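Local coordinates for acyl-CoA dehydrogenase (Bacillus anthracis, PDB 3OWA), which probably oxidises acyl-CoA thioesters to trans-2-enoyl-CoA, using bound FAD as the electron acceptor, at the interface of chains A and B. Numbering follows the deposited sequence. Chains: chain A/B, Acyl-CoA dehydrogenase.

Contact 1: the interface of chains A and B. Residues chain A 380, 387-388, 395, 398-399; chain B 228, 398-399, 402.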
# COMPACT_ATOMS: atom_id res chain seq x y z
N VAL A 380 -9.25 4.24 3.05
CA VAL A 380 -9.71 4.62 1.77
C VAL A 380 -10.70 3.59 1.19
O VAL A 380 -11.73 3.99 0.63
CB VAL A 380 -8.48 4.77 0.76
CG1 VAL A 380 -9.00 4.86 -0.64
CG2 VAL A 380 -7.63 6.02 1.14
N GLY A 387 -13.02 7.94 -0.86
CA GLY A 387 -11.67 7.89 -0.38
C GLY A 387 -10.67 8.47 -1.38
O GLY A 387 -9.51 8.70 -1.05
N PHE A 388 -11.13 8.67 -2.62
CA PHE A 388 -10.24 9.11 -3.71
C PHE A 388 -10.53 10.59 -3.99
O PHE A 388 -9.93 11.21 -4.88
CB PHE A 388 -10.55 8.24 -4.91
CG PHE A 388 -9.50 8.29 -6.05
CD1 PHE A 388 -9.82 8.89 -7.26
CD2 PHE A 388 -8.27 7.70 -5.87
CE1 PHE A 388 -8.94 8.91 -8.31
CE2 PHE A 388 -7.32 7.72 -6.93
CZ PHE A 388 -7.67 8.32 -8.14
N GLU A 395 -8.42 10.85 2.22
CA GLU A 395 -7.69 10.98 0.97
C GLU A 395 -6.33 11.70 1.20
O GLU A 395 -5.28 11.31 0.65
CB GLU A 395 -8.56 11.77 -0.01
CG GLU A 395 -7.99 11.99 -1.44
CD GLU A 395 -6.96 13.16 -1.59
OE1 GLU A 395 -6.23 13.15 -2.59
OE2 GLU A 395 -6.89 14.11 -0.76
N TYR A 398 -3.99 9.33 3.23
CA TYR A 398 -3.42 8.33 2.33
C TYR A 398 -2.16 8.88 1.68
O TYR A 398 -1.10 8.16 1.60
CB TYR A 398 -4.48 7.87 1.26
CG TYR A 398 -3.91 6.79 0.34
CD1 TYR A 398 -3.95 5.47 0.72
CD2 TYR A 398 -3.28 7.14 -0.87
CE1 TYR A 398 -3.38 4.45 -0.12
CE2 TYR A 398 -2.75 6.14 -1.72
CZ TYR A 398 -2.80 4.83 -1.33
OH TYR A 398 -2.25 3.85 -2.13
N ARG A 399 -2.26 10.09 1.11
CA ARG A 399 -1.08 10.73 0.44
C ARG A 399 0.02 11.12 1.43
O ARG A 399 1.19 10.89 1.17
CB ARG A 399 -1.47 11.94 -0.41
CG ARG A 399 -2.26 11.59 -1.69
CD ARG A 399 -2.62 12.83 -2.53
NE ARG A 399 -3.61 13.67 -1.87
CZ ARG A 399 -3.36 14.75 -1.14
NH1 ARG A 399 -2.12 15.21 -0.98
NH2 ARG A 399 -4.38 15.42 -0.60
N MSE B 228 -7.75 12.41 -6.09
CA MSE B 228 -6.40 12.05 -5.69
C MSE B 228 -5.50 11.81 -6.90
O MSE B 228 -4.30 12.16 -6.88
CB MSE B 228 -6.45 10.77 -4.87
CG MSE B 228 -5.09 10.44 -4.23
SE MSE B 228 -5.07 8.61 -3.73
CE MSE B 228 -6.12 8.69 -2.05
N TYR B 398 1.54 6.11 -8.73
CA TYR B 398 1.14 5.64 -7.42
C TYR B 398 -0.21 6.20 -7.11
O TYR B 398 -1.08 5.45 -6.60
CB TYR B 398 2.17 6.11 -6.36
CG TYR B 398 1.80 5.69 -4.96
CD1 TYR B 398 2.22 4.49 -4.44
CD2 TYR B 398 1.02 6.55 -4.13
CE1 TYR B 398 1.87 4.10 -3.15
CE2 TYR B 398 0.69 6.16 -2.88
CZ TYR B 398 1.08 4.95 -2.41
OH TYR B 398 0.72 4.61 -1.10
N ARG B 399 -0.42 7.50 -7.38
CA ARG B 399 -1.78 8.07 -7.08
C ARG B 399 -2.85 7.54 -8.08
O ARG B 399 -3.96 7.24 -7.68
CB ARG B 399 -1.78 9.61 -7.12
CG ARG B 399 -0.96 10.28 -6.02
CD ARG B 399 -1.06 11.84 -6.11
NE ARG B 399 -0.25 12.35 -7.24
CZ ARG B 399 -0.70 12.71 -8.44
NH1 ARG B 399 -2.00 12.69 -8.74
NH2 ARG B 399 0.19 13.14 -9.35
N ARG B 402 -4.65 3.96 -7.23
CA ARG B 402 -5.45 3.61 -6.02
C ARG B 402 -6.93 3.35 -6.37
O ARG B 402 -7.63 2.52 -5.73
CB ARG B 402 -5.28 4.69 -4.92
CG ARG B 402 -6.00 4.33 -3.55
CD ARG B 402 -5.44 2.94 -3.06
NE ARG B 402 -6.12 2.42 -1.88
CZ ARG B 402 -7.30 1.78 -1.90
NH1 ARG B 402 -7.93 1.59 -3.03
NH2 ARG B 402 -7.83 1.32 -0.79
O HOH W 1 -1.35 3.45 -4.66
O HOH W 2 -0.22 5.62 1.18
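B:Met228, a selenomethionine, plugs into a pocket formed by A:Phe388, A:Glu395, A:Tyr398 and A:Arg399 at the interface of the two copies in the deposited assembly, probably the dimer of this acyl-CoA dehydrogenase. Much of the contact is apolar. B:Met228 CB lies over one face of the A:Phe388 ring, 3.9 Å from its centroid and displaced toward the rim. With CG anti to the backbone N (chi1 -171°) the chain brings SE to the A:Tyr398 ring, and the bend at chi3 turns CE onto it; the two side chains cross at about a right angle, B:Met228 CE 3.4 Å from A:Tyr398 CD2. Selenium stands in for the sulfur of methionine, whose long, flexible chain suits this mixed aromatic and aliphatic lining. B:Arg402 packs its CD against A:Tyr398 CZ, while A:Val380 CG1 sits over the centre of the B:Arg402 guanidinium.

A backbone hydrogen bond crosses from B:Met228 N to A:Phe388 O at 2.8 Å. Waters extend the polar contact: A:Tyr398 and B:Tyr398 meet tip to tip, and each phenol OH reaches the other chain's Tyr398 O through a water. Each water also lies over the centre of one tyrosine ring.

The A:Arg399-A:Glu395 salt bridge is made within the chain, and symmetry gives chain B its twin. A:Arg399 grips side-on, NE to A:Glu395 OE1 and NH2 to OE2, which steadies the wall beside B:Met228. B:Arg399 NH1 also hydrogen-bonds B:Met228 O in the plane of that carbonyl, on a lone pair, 3.0 Å away, steadying the plug from behind.

Contact 2: the interface of chains A and B. Residues chain A 157-161; chain B 294-297.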
# COMPACT_ATOMS: atom_id res chain seq x y z
N GLY A 157 23.05 14.14 -3.94
CA GLY A 157 23.89 12.94 -4.15
C GLY A 157 24.01 12.09 -2.90
O GLY A 157 24.70 11.07 -2.90
N SER A 158 23.33 12.47 -1.82
CA SER A 158 23.48 11.73 -0.58
C SER A 158 22.22 11.74 0.26
O SER A 158 21.90 12.74 0.94
CB SER A 158 24.72 12.21 0.23
OG SER A 158 24.68 13.59 0.55
N GLY A 159 21.49 10.63 0.23
CA GLY A 159 20.29 10.47 1.02
C GLY A 159 20.48 9.41 2.08
O GLY A 159 20.75 9.73 3.24
N SER A 160 20.36 8.14 1.71
CA SER A 160 20.60 7.07 2.68
C SER A 160 22.06 7.10 3.13
O SER A 160 22.33 6.89 4.29
CB SER A 160 20.27 5.71 2.07
OG SER A 160 18.85 5.62 1.85
N ASP A 161 22.97 7.35 2.20
CA ASP A 161 24.40 7.54 2.49
C ASP A 161 24.69 8.99 2.88
O ASP A 161 25.31 9.75 2.15
CB ASP A 161 25.20 7.15 1.24
CG ASP A 161 26.72 7.31 1.44
OD1 ASP A 161 27.42 7.33 0.40
OD2 ASP A 161 27.19 7.40 2.60
N ARG B 294 20.84 5.53 -10.22
CA ARG B 294 21.03 6.13 -8.90
C ARG B 294 22.14 5.44 -8.10
O ARG B 294 22.09 4.24 -7.85
CB ARG B 294 19.69 6.13 -8.13
CG ARG B 294 19.83 6.50 -6.71
CD ARG B 294 20.32 7.92 -6.52
NE ARG B 294 20.07 8.39 -5.15
CZ ARG B 294 20.41 9.60 -4.69
NH1 ARG B 294 20.10 9.96 -3.46
NH2 ARG B 294 21.05 10.46 -5.49
N GLN B 295 23.15 6.22 -7.71
CA GLN B 295 24.20 5.70 -6.84
C GLN B 295 24.05 6.15 -5.38
O GLN B 295 23.71 7.31 -5.10
CB GLN B 295 25.56 6.13 -7.36
CG GLN B 295 25.72 5.88 -8.84
CD GLN B 295 27.11 5.39 -9.21
OE1 GLN B 295 28.04 5.38 -8.38
NE2 GLN B 295 27.26 4.97 -10.44
N GLN B 296 24.32 5.22 -4.47
CA GLN B 296 24.46 5.50 -3.05
C GLN B 296 25.54 4.55 -2.56
O GLN B 296 25.72 3.44 -3.11
CB GLN B 296 23.15 5.25 -2.28
CG GLN B 296 22.08 6.36 -2.38
CD GLN B 296 22.55 7.73 -1.89
OE1 GLN B 296 22.44 8.08 -0.68
NE2 GLN B 296 23.07 8.50 -2.81
N PHE B 297 26.29 4.99 -1.54
CA PHE B 297 27.46 4.22 -1.05
C PHE B 297 28.39 3.82 -2.20
O PHE B 297 28.91 2.71 -2.24
CB PHE B 297 26.98 2.99 -0.27
CG PHE B 297 26.01 3.34 0.85
CD1 PHE B 297 24.63 3.25 0.65
CD2 PHE B 297 26.48 3.80 2.08
CE1 PHE B 297 23.74 3.58 1.69
CE2 PHE B 297 25.58 4.14 3.13
CZ PHE B 297 24.23 4.02 2.92
O HOH W 3 24.82 9.80 -5.66
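A:Asp161, B:Phe297 and B:Gln296 carry this contact, in which a chain A loop, 157-161, meets the short strand 295-296 of chain B and the residue after it, where B:Arg294, B:Gln296 and B:Phe297 also line an FAD pocket of this acyl-CoA dehydrogenase.

A:Asp161 slides antiparallel past B:Phe297, with carboxylate and ring stacked, their planes 17° apart. A:Asp161 CB stands over the centre of the B:Phe297 ring, 3.5 Å from the centroid, so the aspartate offers its aliphatic carbon to the aromatic face. CG is anti to the backbone N (chi1 180°), which extends the carboxylate across the ring toward the phenylalanine backbone. There OD1 accepts a weak hydrogen bond from B:Phe297 N. A broad, flat phenylalanine can support both the backbone and the side chain of A:Asp161.

B:Gln296 suits its place because an amide both donates and accepts. Bent at chi2 (-59°), it directs its end into the loop. B:Gln296 OE1 accepts from A:Gly159 N, at 2.9 Å, and A:Asp161 N, at 3.0 Å, from opposite faces of the amide plane. B:Gln296 NE2 donates to A:Gly157 O, 3.0 Å away, arriving well above that carbonyl plane. Without side chains, A:Gly157 and A:Gly159 probably let the amide come close to the backbone.

Support comes from chain B. B:Gln296 NE2 lies over the centre of the B:Arg294 guanidinium, and its hydrogen bond to B:Gln295 O, 2.7 Å and on a lone pair in the carbonyl plane, helps fix the rotation of the amide. A water 2.8 Å from B:Gln295 O also reaches A:Gly157 O.

Contact 1 and contact 2 belong to one two-fold symmetric interface, and the centres of their C-alpha atoms lie about 29 Å apart. They share no residue or secondary-structure element. Contact 1 centres on helix 393-401 of both chains, where the tyrosine pair meets across the chains, whereas contact 2 joins a loop of chain A to strand 295-296 of chain B. Symmetry repeats each with the chains exchanged, so the subunits are held at well-separated places. B:Gln296 and B:Phe297 belong to an FAD pocket, suggesting that subunit assembly may help shape the cofactor site, as is usual in this family.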